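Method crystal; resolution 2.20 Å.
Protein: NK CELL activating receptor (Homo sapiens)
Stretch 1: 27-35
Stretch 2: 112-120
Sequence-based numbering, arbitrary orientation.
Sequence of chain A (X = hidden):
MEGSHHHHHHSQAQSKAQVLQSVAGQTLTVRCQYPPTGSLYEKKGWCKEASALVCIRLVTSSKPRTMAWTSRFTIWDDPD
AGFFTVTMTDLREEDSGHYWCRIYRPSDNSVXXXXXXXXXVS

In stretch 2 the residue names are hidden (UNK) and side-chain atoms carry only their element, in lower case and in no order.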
# COMPACT_ATOMS: atom_id res chain seq x y z
N THR A 27 3.89 4.89 0.18
CA THR A 27 3.67 4.10 -1.03
C THR A 27 2.23 3.63 -1.06
O THR A 27 1.68 3.17 -0.05
CB THR A 27 4.55 2.85 -1.08
OG1 THR A 27 5.89 3.23 -1.42
CG2 THR A 27 4.02 1.86 -2.13
N LEU A 28 1.59 3.78 -2.21
CA LEU A 28 0.20 3.33 -2.32
C LEU A 28 0.08 2.05 -3.14
O LEU A 28 0.69 1.94 -4.21
CB LEU A 28 -0.66 4.36 -2.99
CG LEU A 28 -2.08 3.77 -2.99
CD1 LEU A 28 -2.50 3.22 -1.55
CD2 LEU A 28 -2.97 4.83 -3.45
N THR A 29 -0.72 1.12 -2.64
CA THR A 29 -1.00 -0.17 -3.27
C THR A 29 -2.49 -0.22 -3.60
O THR A 29 -3.32 0.02 -2.71
CB THR A 29 -0.73 -1.29 -2.30
OG1 THR A 29 0.65 -1.22 -1.90
CG2 THR A 29 -1.00 -2.61 -2.90
N VAL A 30 -2.85 -0.53 -4.85
CA VAL A 30 -4.27 -0.67 -5.23
C VAL A 30 -4.51 -2.02 -5.93
O VAL A 30 -3.88 -2.33 -6.96
CB VAL A 30 -4.71 0.46 -6.19
CG1 VAL A 30 -6.20 0.31 -6.53
CG2 VAL A 30 -4.50 1.81 -5.56
N ARG A 31 -5.40 -2.83 -5.38
CA ARG A 31 -5.74 -4.09 -5.99
C ARG A 31 -7.09 -3.98 -6.76
O ARG A 31 -8.07 -3.40 -6.25
CB ARG A 31 -5.91 -5.15 -4.93
CG ARG A 31 -4.68 -5.89 -4.66
CD ARG A 31 -4.66 -6.23 -3.21
NE ARG A 31 -5.26 -7.53 -2.94
CZ ARG A 31 -4.53 -8.62 -2.74
NH1 ARG A 31 -3.20 -8.56 -2.79
NH2 ARG A 31 -5.12 -9.77 -2.43
N CYS A 32 -7.13 -4.53 -7.98
CA CYS A 32 -8.35 -4.56 -8.80
C CYS A 32 -8.54 -5.99 -9.27
O CYS A 32 -7.68 -6.54 -9.98
CB CYS A 32 -8.25 -3.57 -9.98
SG CYS A 32 -8.51 -1.80 -9.45
N GLN A 33 -9.61 -6.62 -8.83
CA GLN A 33 -9.83 -7.99 -9.24
C GLN A 33 -10.69 -8.08 -10.50
O GLN A 33 -11.29 -7.09 -10.92
CB GLN A 33 -10.43 -8.79 -8.12
CG GLN A 33 -11.77 -8.37 -7.72
CD GLN A 33 -12.31 -9.29 -6.63
OE1 GLN A 33 -11.57 -10.11 -6.06
NE2 GLN A 33 -13.61 -9.17 -6.32
N TYR A 34 -10.75 -9.26 -11.13
CA TYR A 34 -11.51 -9.41 -12.40
C TYR A 34 -11.77 -10.87 -12.68
O TYR A 34 -11.02 -11.73 -12.20
CB TYR A 34 -10.74 -8.77 -13.57
CG TYR A 34 -9.32 -9.29 -13.73
CD1 TYR A 34 -9.08 -10.52 -14.34
CD2 TYR A 34 -8.21 -8.56 -13.22
CE1 TYR A 34 -7.79 -11.03 -14.44
CE2 TYR A 34 -6.92 -9.05 -13.32
CZ TYR A 34 -6.71 -10.29 -13.93
OH TYR A 34 -5.44 -10.76 -14.12
N PRO A 35 -12.88 -11.19 -13.41
CA PRO A 35 -13.21 -12.59 -13.73
C PRO A 35 -12.35 -13.15 -14.88
O PRO A 35 -11.80 -12.40 -15.69
CB PRO A 35 -14.72 -12.52 -14.04
CG PRO A 35 -14.82 -11.22 -14.77
CD PRO A 35 -13.87 -10.27 -13.99
N UNK A 112 -13.61 -3.54 -20.20
CA UNK A 112 -14.52 -4.53 -19.65
C UNK A 112 -14.78 -4.36 -18.17
O UNK A 112 -15.73 -4.94 -17.62
c UNK A 112 -13.98 -5.93 -19.89
o UNK A 112 -12.77 -6.15 -19.21
N UNK A 113 -13.91 -3.62 -17.50
CA UNK A 113 -14.08 -3.35 -16.08
C UNK A 113 -13.21 -2.17 -15.74
O UNK A 113 -12.12 -1.98 -16.30
c UNK A 113 -13.86 -4.38 -13.68
c UNK A 113 -13.72 -4.57 -15.24
c UNK A 113 -13.95 -5.94 -11.64
n UNK A 113 -13.99 -4.72 -10.81
c UNK A 113 -14.40 -5.67 -13.08
N UNK A 114 -13.73 -1.32 -14.88
CA UNK A 114 -13.00 -0.14 -14.47
C UNK A 114 -13.52 0.25 -13.10
O UNK A 114 -14.72 0.10 -12.81
c UNK A 114 -13.22 0.96 -15.46
o UNK A 114 -14.57 1.33 -15.39
N UNK A 115 -12.61 0.72 -12.23
CA UNK A 115 -12.97 1.15 -10.88
C UNK A 115 -12.37 2.53 -10.70
O UNK A 115 -11.20 2.77 -11.03
c UNK A 115 -12.87 0.62 -8.41
c UNK A 115 -12.42 0.18 -9.80
c UNK A 115 -12.95 -1.24 -10.08
N UNK A 116 -13.19 3.47 -10.22
CA UNK A 116 -12.76 4.84 -10.00
C UNK A 116 -12.35 5.00 -8.53
O UNK A 116 -13.02 4.46 -7.62
c UNK A 116 -13.90 5.81 -10.30
c UNK A 116 -14.64 8.22 -10.49
c UNK A 116 -14.83 10.66 -10.82
c UNK A 116 -13.45 7.23 -10.51
n UNK A 116 -14.38 11.79 -11.36
n UNK A 116 -14.25 9.50 -11.11
n UNK A 116 -15.82 10.69 -9.93
N UNK A 117 -11.27 5.75 -8.32
CA UNK A 117 -10.75 5.98 -6.97
C UNK A 117 -10.46 7.45 -6.82
O UNK A 117 -10.20 8.12 -7.83
c UNK A 117 -9.37 3.03 -7.95
c UNK A 117 -9.81 0.96 -6.80
c UNK A 117 -9.54 3.74 -6.75
c UNK A 117 -9.51 1.63 -7.95
c UNK A 117 -9.42 5.24 -6.73
c UNK A 117 -9.97 1.66 -5.62
c UNK A 117 -9.83 3.05 -5.60
N UNK A 118 -10.54 7.94 -5.59
CA UNK A 118 -10.14 9.32 -5.29
C UNK A 118 -8.95 9.20 -4.30
O UNK A 118 -9.10 8.65 -3.16
c UNK A 118 -10.26 13.65 -3.44
c UNK A 118 -11.26 10.14 -4.63
c UNK A 118 -10.32 13.65 -5.79
c UNK A 118 -10.09 14.30 -4.61
c UNK A 118 -10.71 12.32 -5.79
o UNK A 118 -9.70 15.62 -4.66
c UNK A 118 -10.65 12.29 -3.44
c UNK A 118 -10.88 11.62 -4.61
N UNK A 119 -7.77 9.62 -4.76
CA UNK A 119 -6.55 9.57 -3.92
C UNK A 119 -6.36 10.91 -3.28
O UNK A 119 -6.31 11.95 -3.95
c UNK A 119 -5.26 9.33 -4.73
c UNK A 119 -3.91 8.11 -2.97
c UNK A 119 -3.91 9.27 -3.95
c UNK A 119 -2.76 9.06 -4.90
N UNK A 120 -6.24 10.86 -1.96
CA UNK A 120 -5.99 12.06 -1.19
C UNK A 120 -4.63 11.91 -0.53
O UNK A 120 -4.39 11.00 0.27
c UNK A 120 -7.05 12.25 -0.14
c UNK A 120 -8.42 12.42 -0.85
c UNK A 120 -6.74 13.55 0.64

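Position 112 carries two side-chain atoms, one carbon and then one oxygen. The carbon bears no second branch, which rules out threonine, and the side chain is out of reach of stretch 1. This is S112, with chi1 in the p well.

Position 113 has four carbons in a row ending in a nitrogen, an unbranched chain that only lysine provides. Its CA-to-CB bond points toward stretch 1, and the last carbon before the nitrogen lies 3.0 Å from Q33 O and 4.3 Å from Y34 CA. The residue is K113, and the carbon is CE. The approach to Q33 O is short for carbon and oxygen, but no hydrogen bond crosses between the stretches here.

At position 114 there is again one carbon followed by one oxygen. The CA-to-CB bond points away, and the side chain makes no contact with stretch 1. This is S114.

Position 115 shows three carbons, with CB carrying the other two. Branching at CB with no heteroatom identifies V115. Its bond points toward stretch 1, and CB lies 4.4 Å from C32 SG, a loose apolar contact.

Position 116 has three carbons, a nitrogen, and then a carbon carrying two further nitrogens: a guanidinium group, hence R116. It is out of reach of stretch 1; the side chain is extended, with chi1 to chi3 all t, and the residue touches a crystal neighbour.

Position 117 consists of one carbon and a ring of six carbons without an oxygen. V30 CG1 sits over one ring face, 4.0 Å from the ring centroid and 26° off the normal, while C32 SG lies at the edge, 5.1 Å from the centroid and 78° off the normal. The bare ring makes this F117. The closest pairs are V30 CG1 to CZ of F117 at 3.7 Å and C32 SG to CE1 of F117 at 3.9 Å.

Position 118 has the same carbon and six-membered ring, plus one oxygen at the tip. This is Y118, whose side chain is out of reach of stretch 1.

Position 119 contains four carbons, forked at the second, as in leucine. Its CA-to-CB bond points toward stretch 1, and one terminal carbon approaches L28 CD2. The residue is L119, the carbon is CD1, and the separation from L28 CD2 is 3.4 Å, a tight methyl contact.

Position 120 has one carbon carrying two more, giving V120; it too is out of reach.

The contact works by side-chain packing between two strands whose N-to-C directions differ by 150°, with axes 8.6 Å apart at closest approach. No hydrogen bonds join them. Alternation brings L28, V30 and C32 toward L119, F117 and V115, respectively, in the CA register. The F117 ring links two neighbours by its face and edge, using a CH-pi contact from V30 and a sulfur-aromatic contact from C32. At the end opposite the L28–L119 pair, K113 brings CE to the backbone of Q33 and Y34. Altogether 305 Å² is buried, counting both sides.

Stretch 2 (112-120) SKSVRFYLV
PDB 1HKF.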